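Local coordinates for protein arylalkylamine N-Acetyltransferase like 5b (Aedes aegypti, PDB 4FD4) that probably transfers acyl groups, such as acetyl from acetyl-CoA, to the amine of arylalkylamines such as serotonin, as a GNAT-fold N-acyltransferase, at residues 38-43 with 196-201; 105-110 with 187-192. One frame throughout, in Å; residues are numbered along the deposited sequence.

Contact 1 (38-43 with 196-201); sequences YVHGKS and KGEKLF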
loop_
_atom_site.group_PDB
_atom_site.type_symbol
_atom_site.label_atom_id
_atom_site.label_comp_id
_atom_site.label_asym_id
_atom_site.label_seq_id
_atom_site.Cartn_x
_atom_site.Cartn_y
_atom_site.Cartn_z
ATOM N N TYR A 38 12.704 4.229 -8.618
ATOM C CA TYR A 38 13.664 4.990 -7.827
ATOM C C TYR A 38 14.979 5.179 -8.570
ATOM O O TYR A 38 15.537 4.236 -9.139
ATOM C CB TYR A 38 13.925 4.309 -6.486
ATOM C CG TYR A 38 14.728 5.139 -5.494
ATOM C CD1 TYR A 38 14.264 6.362 -5.035
ATOM C CD2 TYR A 38 15.928 4.676 -4.992
ATOM C CE1 TYR A 38 14.990 7.110 -4.107
ATOM C CE2 TYR A 38 16.663 5.412 -4.073
ATOM C CZ TYR A 38 16.189 6.624 -3.638
ATOM O OH TYR A 38 16.919 7.341 -2.719
ATOM N N VAL A 39 15.457 6.418 -8.526
ATOM C CA VAL A 39 16.643 6.884 -9.234
ATOM C C VAL A 39 17.953 6.158 -8.907
ATOM O O VAL A 39 18.794 5.974 -9.793
ATOM C CB VAL A 39 16.793 8.404 -9.009
ATOM C CG1 VAL A 39 18.257 8.818 -8.977
ATOM C CG2 VAL A 39 16.004 9.169 -10.060
ATOM N N HIS A 40 18.138 5.746 -7.654
ATOM C CA HIS A 40 19.416 5.153 -7.254
ATOM C C HIS A 40 19.402 3.630 -7.084
ATOM O O HIS A 40 20.281 3.069 -6.423
ATOM C CB HIS A 40 19.957 5.816 -5.982
ATOM C CG HIS A 40 20.036 7.308 -6.065
ATOM N ND1 HIS A 40 20.888 7.963 -6.930
ATOM C CD2 HIS A 40 19.371 8.274 -5.388
ATOM C CE1 HIS A 40 20.742 9.268 -6.783
ATOM N NE2 HIS A 40 19.825 9.483 -5.854
ATOM N N GLY A 41 18.419 2.961 -7.681
ATOM C CA GLY A 41 18.316 1.515 -7.562
ATOM C C GLY A 41 16.889 1.039 -7.344
ATOM O O GLY A 41 16.145 1.607 -6.531
ATOM N N LYS A 42 16.504 -0.011 -8.063
ATOM C CA LYS A 42 15.126 -0.482 -8.028
ATOM C C LYS A 42 14.838 -1.457 -6.881
ATOM O O LYS A 42 13.676 -1.720 -6.564
ATOM C CB LYS A 42 14.751 -1.124 -9.372
ATOM C CG LYS A 42 15.596 -2.350 -9.731
ATOM C CD LYS A 42 15.217 -2.927 -11.097
ATOM C CE LYS A 42 15.365 -1.896 -12.213
ATOM N NZ LYS A 42 14.078 -1.207 -12.545
ATOM N N SER A 43 15.880 -1.998 -6.259
ATOM C CA SER A 43 15.666 -2.994 -5.207
ATOM C C SER A 43 15.091 -2.364 -3.942
ATOM O O SER A 43 15.402 -1.211 -3.614
ATOM C CB SER A 43 16.961 -3.727 -4.857
ATOM O OG SER A 43 16.714 -4.720 -3.871
ATOM N N LYS A 196 14.686 19.306 -1.265
ATOM C CA LYS A 196 15.963 19.690 -1.862
ATOM C C LYS A 196 15.774 20.118 -3.303
ATOM O O LYS A 196 16.682 20.680 -3.916
ATOM C CB LYS A 196 16.941 18.510 -1.824
ATOM C CG LYS A 196 17.776 18.396 -0.558
ATOM C CD LYS A 196 17.064 18.994 0.644
ATOM C CE LYS A 196 17.964 18.994 1.880
ATOM N NZ LYS A 196 17.365 19.753 3.025
ATOM N N GLY A 197 14.594 19.837 -3.846
ATOM C CA GLY A 197 14.314 20.089 -5.249
ATOM C C GLY A 197 14.721 18.929 -6.142
ATOM O O GLY A 197 14.720 19.049 -7.365
ATOM N N GLU A 198 15.053 17.795 -5.533
ATOM C CA GLU A 198 15.578 16.649 -6.273
ATOM C C GLU A 198 14.490 15.739 -6.844
ATOM O O GLU A 198 13.541 15.363 -6.136
ATOM C CB GLU A 198 16.505 15.839 -5.368
ATOM C CG GLU A 198 17.357 14.813 -6.098
ATOM C CD GLU A 198 18.410 14.184 -5.195
ATOM O OE1 GLU A 198 18.980 13.143 -5.596
ATOM O OE2 GLU A 198 18.671 14.731 -4.094
ATOM N N LYS A 199 14.640 15.369 -8.093
ATOM C CA LYS A 199 13.828 14.393 -8.758
ATOM C C LYS A 199 14.283 13.002 -8.398
ATOM O O LYS A 199 15.378 12.642 -8.723
ATOM C CB LYS A 199 14.008 14.563 -10.244
ATOM C CG LYS A 199 13.018 13.832 -11.067
ATOM C CD LYS A 199 13.553 13.614 -12.426
ATOM C CE LYS A 199 12.768 12.591 -13.111
ATOM N NZ LYS A 199 11.427 13.056 -13.369
ATOM N N LEU A 200 13.439 12.210 -7.746
ATOM C CA LEU A 200 13.909 10.950 -7.172
ATOM C C LEU A 200 13.301 9.710 -7.817
ATOM O O LEU A 200 13.745 8.595 -7.566
ATOM C CB LEU A 200 13.648 10.933 -5.668
ATOM C CG LEU A 200 14.613 11.764 -4.830
ATOM C CD1 LEU A 200 14.075 11.955 -3.423
ATOM C CD2 LEU A 200 15.989 11.117 -4.812
ATOM N N PHE A 201 12.285 9.910 -8.643
ATOM C CA PHE A 201 11.603 8.789 -9.262
ATOM C C PHE A 201 11.476 8.991 -10.756
ATOM O O PHE A 201 11.099 10.063 -11.217
ATOM C CB PHE A 201 10.233 8.584 -8.617
ATOM C CG PHE A 201 10.308 8.291 -7.143
ATOM C CD1 PHE A 201 10.498 6.994 -6.691
ATOM C CD2 PHE A 201 10.209 9.313 -6.213
ATOM C CE1 PHE A 201 10.571 6.717 -5.337
ATOM C CE2 PHE A 201 10.286 9.048 -4.853
ATOM C CZ PHE A 201 10.464 7.750 -4.414
#
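The carbonyl oxygen of L200 is gripped by one hydrogen bond across the contact, from the backbone N of V39: N to O is 2.9 Å, with an N-H...O angle of 157°. The donor sits well out of the carbonyl plane. This bond belongs to a single beta bridge that pairs Y38 with F201 and ties two loops together. The bonded V39 sits within a type I turn that runs from Y38 to G41. Apolar groups crowd the same oxygen, with CD1 of Y38 and CB of V39 each 3.4 Å from L200 O. The Y38 ring, its CG anti to the backbone N, lies alongside the L200 side chain, pointing the same way. Its CD1 meets CE1 of F201 at 3.7 Å, near the tyrosine plane, and the two rings cross obliquely with planes at 56°. The Y38 hydroxyl is hydrogen-bonded to D103 of helix 99-115. Farther out, H40 and E198 approach tip to tip, NE2 to OE1 at 3.8 Å, carboxylate at the ring's edge and turned 79° to it. At that spacing their attraction is probably modest and dependent on histidine protonation; the join rests mainly on one backbone bond and the packing of Y38, L200 and F201.

Contact 2 (105-110 with 187-192); sequences LKLLAL and LALGDY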
loop_
_atom_site.group_PDB
_atom_site.type_symbol
_atom_site.label_atom_id
_atom_site.label_comp_id
_atom_site.label_asym_id
_atom_site.label_seq_id
_atom_site.Cartn_x
_atom_site.Cartn_y
_atom_site.Cartn_z
ATOM N N LEU A 105 9.411 7.229 2.277
ATOM C CA LEU A 105 8.621 7.655 3.431
ATOM C C LEU A 105 8.150 9.097 3.287
ATOM O O LEU A 105 6.989 9.403 3.578
ATOM C CB LEU A 105 9.442 7.516 4.710
ATOM C CG LEU A 105 9.165 6.302 5.581
ATOM C CD1 LEU A 105 10.213 6.207 6.696
ATOM C CD2 LEU A 105 7.758 6.398 6.161
ATOM N N LYS A 106 9.043 9.984 2.850
ATOM C CA LYS A 106 8.632 11.370 2.584
ATOM C C LYS A 106 7.586 11.476 1.498
ATOM O O LYS A 106 6.628 12.250 1.624
ATOM C CB LYS A 106 9.831 12.249 2.226
ATOM C CG LYS A 106 10.805 12.477 3.365
ATOM C CD LYS A 106 12.050 13.136 2.801
ATOM C CE LYS A 106 13.122 13.304 3.854
ATOM N NZ LYS A 106 14.273 14.061 3.296
ATOM N N LEU A 107 7.767 10.717 0.422
ATOM C CA LEU A 107 6.734 10.668 -0.620
ATOM C C LEU A 107 5.356 10.202 -0.106
ATOM O O LEU A 107 4.320 10.813 -0.406
ATOM C CB LEU A 107 7.184 9.793 -1.787
ATOM C CG LEU A 107 6.125 9.445 -2.833
ATOM C CD1 LEU A 107 5.583 10.698 -3.534
ATOM C CD2 LEU A 107 6.720 8.481 -3.850
ATOM N N LEU A 108 5.350 9.117 0.657
ATOM C CA LEU A 108 4.124 8.570 1.246
ATOM C C LEU A 108 3.457 9.580 2.168
ATOM O O LEU A 108 2.230 9.751 2.154
ATOM C CB LEU A 108 4.434 7.301 2.043
ATOM C CG LEU A 108 4.948 6.109 1.237
ATOM C CD1 LEU A 108 5.262 4.921 2.158
ATOM C CD2 LEU A 108 3.933 5.722 0.182
ATOM N N ALA A 109 4.281 10.221 2.992
ATOM C CA ALA A 109 3.822 11.281 3.875
ATOM C C ALA A 109 3.150 12.391 3.067
ATOM O O ALA A 109 2.089 12.883 3.446
ATOM C CB ALA A 109 4.989 11.836 4.695
ATOM N N LEU A 110 3.757 12.786 1.955
ATOM C CA LEU A 110 3.171 13.835 1.107
ATOM C C LEU A 110 1.817 13.389 0.572
ATOM O O LEU A 110 0.843 14.158 0.568
ATOM C CB LEU A 110 4.097 14.163 -0.066
ATOM C CG LEU A 110 3.514 14.988 -1.223
ATOM C CD1 LEU A 110 3.064 16.366 -0.754
ATOM C CD2 LEU A 110 4.549 15.120 -2.331
ATOM N N LEU A 187 -0.935 12.286 -7.904
ATOM C CA LEU A 187 0.413 12.827 -8.007
ATOM C C LEU A 187 1.178 12.133 -9.117
ATOM O O LEU A 187 1.376 10.913 -9.090
ATOM C CB LEU A 187 1.162 12.684 -6.673
ATOM C CG LEU A 187 2.693 12.854 -6.662
ATOM C CD1 LEU A 187 3.178 13.550 -5.393
ATOM C CD2 LEU A 187 3.384 11.523 -6.795
ATOM N N ALA A 188 1.606 12.920 -10.097
ATOM C CA ALA A 188 2.475 12.413 -11.143
ATOM C C ALA A 188 3.839 12.100 -10.537
ATOM O O ALA A 188 4.526 12.989 -10.031
ATOM C CB ALA A 188 2.594 13.426 -12.270
ATOM N N LEU A 189 4.223 10.831 -10.597
ATOM C CA LEU A 189 5.456 10.354 -9.979
ATOM C C LEU A 189 6.711 11.097 -10.449
ATOM O O LEU A 189 7.546 11.502 -9.632
ATOM C CB LEU A 189 5.626 8.859 -10.239
ATOM C CG LEU A 189 5.856 7.959 -9.028
ATOM C CD1 LEU A 189 6.482 6.647 -9.461
ATOM C CD2 LEU A 189 6.724 8.658 -8.004
ATOM N N GLY A 190 6.855 11.257 -11.762
ATOM C CA GLY A 190 8.028 11.920 -12.317
ATOM C C GLY A 190 8.086 13.405 -11.992
ATOM O O GLY A 190 9.144 14.031 -12.079
ATOM N N ASP A 191 6.946 13.975 -11.619
ATOM C CA ASP A 191 6.907 15.380 -11.234
ATOM C C ASP A 191 7.268 15.600 -9.757
ATOM O O ASP A 191 7.437 16.741 -9.320
ATOM C CB ASP A 191 5.544 15.996 -11.558
ATOM C CG ASP A 191 5.291 16.105 -13.052
ATOM O OD1 ASP A 191 6.267 16.053 -13.832
ATOM O OD2 ASP A 191 4.111 16.248 -13.447
ATOM N N TYR A 192 7.389 14.515 -8.993
ATOM C CA TYR A 192 7.730 14.629 -7.578
ATOM C C TYR A 192 9.120 15.226 -7.367
ATOM O O TYR A 192 10.079 14.849 -8.045
ATOM C CB TYR A 192 7.629 13.277 -6.842
ATOM C CG TYR A 192 8.085 13.361 -5.394
ATOM C CD1 TYR A 192 7.275 13.946 -4.421
ATOM C CD2 TYR A 192 9.323 12.872 -5.005
ATOM C CE1 TYR A 192 7.688 14.041 -3.095
ATOM C CE2 TYR A 192 9.746 12.964 -3.675
ATOM C CZ TYR A 192 8.922 13.551 -2.733
ATOM O OH TYR A 192 9.324 13.639 -1.423
#
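Y192 leaves its backbone with CB directed at helix 99-115, and CG, anti to the backbone N (chi1 176°), carries the ring up to L107, over one face, and L110, at one edge. CG already lies 4.1 Å from CD1 of L107. That methyl rests over the face displaced toward the rim, in a CH-pi contact 4.0 Å from the ring centroid and 22° off the normal. At the edge, CD1 and CE1 both meet CD2 of L110, which lies in the plane of the ring and approaches CE1 to 3.4 Å. The two side chains run antiparallel as they pass, each pointing back toward the other's backbone. CZ comes near CA of L107, and at the tip OH reaches CB of K106 at 3.9 Å; the lysine then turns off, its extended chain leading NZ to a long, weak ion pair with E195. In the GNAT fold this is helix-on-sheet packing: helix 99-115 lies against the end of 182-188, an outermost strand of the mixed sheet, and against the turn that follows it. L187, the penultimate residue of that strand, sends CD1 to CD2 of L110 at 3.7 Å and CD2 to CD1 of L107 at 4.0 Å, so the methyl over the tyrosine face is also touched by the strand. L107 and L110 both have CG anti to the backbone N, and L107 spreads its branches: while CD1 serves Y192 and L187, CD2 of L107 comes within 4.2 Å of CD2 of L189, the two side chains lying roughly perpendicular.

In the fold
Along the chain contact 2 is nested inside contact 1: the order is 38-43, 105-110, 187-192, 196-201. Their centres lie about 11 Å apart, on the same side of the chain's centre, with contact 1 farther out, about 19 Å from it against 14 Å. F201 joins them, its ring packing on L107 and Y192 and its CB on L189, while K199 NZ bonds to G190 O. Helix 99-115 serves both, since Y38 and L200 of contact 1 also touch its earlier turns. The loop between strands 182-188 and 209-216 thus meets both helix 99-115 and the loop after helix 33-37, joining the sheet edge to two parts of the chain well before it in sequence.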